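Local structure of acetyltransferase (Thermoplasma acidophilum, 3NE7) at residues 77-82 and 89-94. The protein transfers the acetyl group of acetyl-CoA to polyamines such as spermidine, regulating their concentration and so protecting against polyamine toxicity. Numbering follows the deposited sequence.
Sequences FIELKI and LLRLYL. With COA (coenzyme A), chain C; SO4 (sulfate ion), chain F.
Glu79 and Arg91 face each other as a hydrogen-bonded pair of an antiparallel hairpin, and their side chains run side by side in the same direction. Arg91 NH2 gives a hydrogen bond to Glu79 OE1 at 3.0 Å, within a salt bridge; the bond lands on the syn lone pair of Glu79 OE1, but the carboxylate and guanidinium planes are turned 51° apart. The glutamate chain is extended, with CG anti to the backbone N (chi1 -174°), which carries OE1 alongside the arginine chain. Arg91 NE and NH1 turn to a sulfate, probably from the crystallisation liquor, in two weak bonds, NH1 reaching O1 at 3.3 Å. Glu53 also salt-bridges Arg91 NH2, and a leucine here would probably leave the Glu79 and Glu53 carboxylates close together without the cation between them.

On the same face, the Phe77 ring sets its CZ 3.9 Å from Tyr93 CB and meets the tyrosine ring obliquely, while Arg91 CB lies at its edge. Beneath them, the backbones of Phe77 and Tyr93 exchange two hydrogen bonds. At Glu79 the ladder slips by one residue: Glu79 O accepts hydrogen bonds from Arg91 N at 3.3 Å and, weakly, from Leu90 N, a classic beta bulge. The opposite face is apolar, with Ile78 CB 3.8 Å from Leu92 CD1, and helix 103-117 packs against Ile78 and Leu80.

Farther out, Tyr45 makes a cation-pi contact with the guanidinium. Tyr93 OH, hydrogen-bonded to Tyr28, lies 3.3 Å from coenzyme A S1P. Beyond the bulge the strand serves the cofactor, as in GNAT enzymes: Leu92 O accepts a hydrogen bond from coenzyme A N4P at 2.8 Å, and Leu94 N donates to its O9P. The end of 89-94 thus divides its backbone: Tyr93 N and O pair inward with Phe77, while the outward Leu92 O and Leu94 N hold the pantetheine arm.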
loop_
_atom_site.group_PDB
_atom_site.type_symbol
_atom_site.label_atom_id
_atom_site.label_comp_id
_atom_site.label_asym_id
_atom_site.label_seq_id
_atom_site.Cartn_x
_atom_site.Cartn_y
_atom_site.Cartn_z
ATOM N N PHE A 77 1.170 3.707 4.795
ATOM C CA PHE A 77 2.183 2.887 4.221
ATOM C C PHE A 77 1.891 2.411 2.795
ATOM O O PHE A 77 0.754 2.404 2.339
ATOM C CB PHE A 77 2.415 1.664 5.134
ATOM C CG PHE A 77 1.185 0.790 5.308
ATOM C CD1 PHE A 77 0.281 1.033 6.325
ATOM C CD2 PHE A 77 0.946 -0.261 4.469
ATOM C CE1 PHE A 77 -0.840 0.242 6.493
ATOM C CE2 PHE A 77 -0.182 -1.065 4.636
ATOM C CZ PHE A 77 -1.068 -0.801 5.660
ATOM N N ILE A 78 2.957 1.961 2.136
ATOM C CA ILE A 78 2.888 1.386 0.814
ATOM C C ILE A 78 3.788 0.154 0.821
ATOM O O ILE A 78 4.858 0.140 1.462
ATOM C CB ILE A 78 3.334 2.406 -0.284
ATOM C CG1 ILE A 78 2.977 1.889 -1.677
ATOM C CG2 ILE A 78 4.831 2.722 -0.147
ATOM C CD1 ILE A 78 3.310 2.899 -2.855
ATOM N N GLU A 79 3.320 -0.886 0.134
ATOM C CA GLU A 79 4.051 -2.101 0.018
ATOM C C GLU A 79 3.980 -2.637 -1.393
ATOM O O GLU A 79 2.901 -2.781 -1.951
ATOM C CB GLU A 79 3.487 -3.157 0.975
ATOM C CG GLU A 79 4.297 -4.441 1.018
ATOM C CD GLU A 79 3.659 -5.536 1.878
ATOM O OE1 GLU A 79 2.523 -5.322 2.386
ATOM O OE2 GLU A 79 4.308 -6.606 2.075
ATOM N N LEU A 80 5.155 -2.943 -1.933
ATOM C CA LEU A 80 5.321 -3.466 -3.272
ATOM C C LEU A 80 5.987 -4.842 -3.225
ATOM O O LEU A 80 6.788 -5.138 -2.329
ATOM C CB LEU A 80 6.197 -2.512 -4.116
ATOM C CG LEU A 80 5.495 -1.279 -4.717
ATOM C CD1 LEU A 80 5.094 -0.289 -3.698
ATOM C CD2 LEU A 80 6.444 -0.632 -5.688
ATOM N N LYS A 81 5.627 -5.662 -4.214
ATOM C CA LYS A 81 6.156 -6.983 -4.398
ATOM C C LYS A 81 6.781 -6.951 -5.780
ATOM O O LYS A 81 6.134 -6.514 -6.747
ATOM C CB LYS A 81 5.035 -8.028 -4.354
ATOM C CG LYS A 81 5.555 -9.464 -4.336
ATOM C CD LYS A 81 4.487 -10.423 -3.866
ATOM C CE LYS A 81 5.061 -11.720 -3.473
ATOM N NZ LYS A 81 4.002 -12.774 -3.562
ATOM N N ILE A 82 8.032 -7.385 -5.868
ATOM C CA ILE A 82 8.779 -7.363 -7.113
ATOM C C ILE A 82 8.956 -8.796 -7.532
ATOM O O ILE A 82 9.399 -9.601 -6.743
ATOM C CB ILE A 82 10.224 -6.821 -6.939
ATOM C CG1 ILE A 82 10.324 -5.438 -6.258
ATOM C CG2 ILE A 82 10.903 -6.732 -8.296
ATOM C CD1 ILE A 82 9.096 -4.895 -5.512
ATOM N N LEU A 89 1.763 -3.411 -6.792
ATOM C CA LEU A 89 1.464 -2.587 -5.659
ATOM C C LEU A 89 0.457 -3.375 -4.831
ATOM O O LEU A 89 -0.724 -3.437 -5.165
ATOM C CB LEU A 89 0.964 -1.238 -6.143
ATOM C CG LEU A 89 1.131 0.015 -5.261
ATOM C CD1 LEU A 89 0.320 1.097 -5.882
ATOM C CD2 LEU A 89 0.609 -0.226 -3.911
ATOM N N LEU A 90 0.950 -4.032 -3.775
ATOM C CA LEU A 90 0.091 -4.815 -2.867
ATOM C C LEU A 90 -0.848 -3.993 -1.975
ATOM O O LEU A 90 -2.021 -4.349 -1.786
ATOM C CB LEU A 90 0.952 -5.646 -1.922
ATOM C CG LEU A 90 1.820 -6.720 -2.547
ATOM C CD1 LEU A 90 2.588 -7.426 -1.427
ATOM C CD2 LEU A 90 0.935 -7.719 -3.343
ATOM N N ARG A 91 -0.298 -2.937 -1.374
ATOM C CA ARG A 91 -0.979 -2.203 -0.308
ATOM C C ARG A 91 -0.559 -0.730 -0.297
ATOM O O ARG A 91 0.606 -0.418 -0.486
ATOM C CB ARG A 91 -0.627 -2.799 1.034
ATOM C CG ARG A 91 -1.119 -4.214 1.222
ATOM C CD ARG A 91 -0.579 -4.818 2.484
ATOM N NE ARG A 91 -1.135 -6.155 2.667
ATOM C CZ ARG A 91 -0.570 -7.155 3.358
ATOM N NH1 ARG A 91 -1.233 -8.303 3.449
ATOM N NH2 ARG A 91 0.630 -7.048 3.922
ATOM N N LEU A 92 -1.544 0.137 -0.101
ATOM C CA LEU A 92 -1.343 1.539 0.079
ATOM C C LEU A 92 -2.530 2.018 0.905
ATOM O O LEU A 92 -3.654 2.071 0.410
ATOM C CB LEU A 92 -1.306 2.231 -1.283
ATOM C CG LEU A 92 -1.153 3.743 -1.345
ATOM C CD1 LEU A 92 0.023 4.248 -0.516
ATOM C CD2 LEU A 92 -1.053 4.212 -2.815
ATOM N N TYR A 93 -2.276 2.341 2.172
ATOM C CA TYR A 93 -3.327 2.685 3.101
ATOM C C TYR A 93 -2.822 3.829 3.961
ATOM O O TYR A 93 -1.667 3.787 4.454
ATOM C CB TYR A 93 -3.709 1.461 3.986
ATOM C CG TYR A 93 -4.384 0.327 3.217
ATOM C CD1 TYR A 93 -5.743 0.358 2.926
ATOM C CD2 TYR A 93 -3.650 -0.744 2.719
ATOM C CE1 TYR A 93 -6.352 -0.659 2.182
ATOM C CE2 TYR A 93 -4.255 -1.774 1.985
ATOM C CZ TYR A 93 -5.594 -1.716 1.714
ATOM O OH TYR A 93 -6.187 -2.718 0.961
ATOM N N LEU A 94 -3.690 4.820 4.188
ATOM C CA LEU A 94 -3.417 5.919 5.103
ATOM C C LEU A 94 -4.477 5.894 6.179
ATOM O O LEU A 94 -5.564 5.436 5.910
ATOM C CB LEU A 94 -3.530 7.265 4.378
ATOM C CG LEU A 94 -2.687 7.532 3.125
ATOM C CD1 LEU A 94 -2.880 9.016 2.653
ATOM C CD2 LEU A 94 -1.222 7.252 3.355
HETATM N N1A COA C . -12.476 10.972 0.006
HETATM C C2A COA C . -12.703 10.833 -1.323
HETATM N N3A COA C . -11.697 10.783 -2.229
HETATM C C4A COA C . -10.401 10.877 -1.805
HETATM C C5A COA C . -10.148 11.035 -0.356
HETATM C C6A COA C . -11.217 11.080 0.507
HETATM N N6A COA C . -11.005 11.224 1.831
HETATM N N7A COA C . -8.824 11.084 -0.203
HETATM C C8A COA C . -8.257 10.986 -1.431
HETATM N N9A COA C . -9.182 10.857 -2.393
HETATM C C1B COA C . -8.886 10.665 -3.833
HETATM C C2B COA C . -9.647 11.600 -4.763
HETATM O O2B COA C . -9.801 10.966 -6.049
HETATM C C3B COA C . -8.719 12.805 -4.737
HETATM O O3B COA C . -8.811 13.695 -5.812
HETATM P P3B COA C . -9.750 15.000 -5.748
HETATM O O7A COA C . -8.916 16.127 -5.142
HETATM O O8A COA C . -10.968 14.623 -4.966
HETATM O O9A COA C . -10.007 15.199 -7.196
HETATM C C4B COA C . -7.338 12.197 -4.662
HETATM O O4B COA C . -7.500 10.910 -4.072
HETATM C C5B COA C . -6.389 13.054 -3.824
HETATM O O5B COA C . -5.062 12.523 -3.963
HETATM P P1A COA C . -4.054 12.432 -2.758
HETATM O O1A COA C . -4.289 13.556 -1.783
HETATM O O2A COA C . -2.737 12.275 -3.417
HETATM O O3A COA C . -4.528 11.039 -2.107
HETATM P P2A COA C . -4.125 10.420 -0.675
HETATM O O4A COA C . -5.406 10.390 0.167
HETATM O O5A COA C . -2.902 11.137 -0.108
HETATM O O6A COA C . -3.784 8.887 -0.996
HETATM C CBP COA C . -5.138 6.854 -0.968
HETATM C CCP COA C . -4.749 8.087 -1.737
HETATM C CDP COA C . -5.986 5.914 -1.849
HETATM C CEP COA C . -3.884 6.135 -0.572
HETATM C CAP COA C . -5.801 7.277 0.355
HETATM O OAP COA C . -6.905 8.136 0.067
HETATM C C9P COA C . -6.230 6.052 1.156
HETATM O O9P COA C . -5.449 5.535 1.951
HETATM N N8P COA C . -7.439 5.551 0.933
HETATM C C7P COA C . -8.046 4.390 1.593
HETATM C C6P COA C . -7.364 3.066 1.215
HETATM C C5P COA C . -7.372 2.788 -0.278
HETATM O O5P COA C . -8.385 2.988 -0.961
HETATM N N4P COA C . -6.220 2.327 -0.754
HETATM C C3P COA C . -5.743 1.984 -2.094
HETATM C C2P COA C . -6.549 0.816 -2.633
HETATM S S1P COA C . -6.219 -0.676 -1.681
HETATM S S SO4 F . -4.298 -7.742 1.087
HETATM O O1 SO4 F . -4.209 -8.807 2.069
HETATM O O2 SO4 F . -5.387 -8.113 0.216
HETATM O O3 SO4 F . -4.499 -6.412 1.722
HETATM O O4 SO4 F . -3.046 -7.625 0.353
#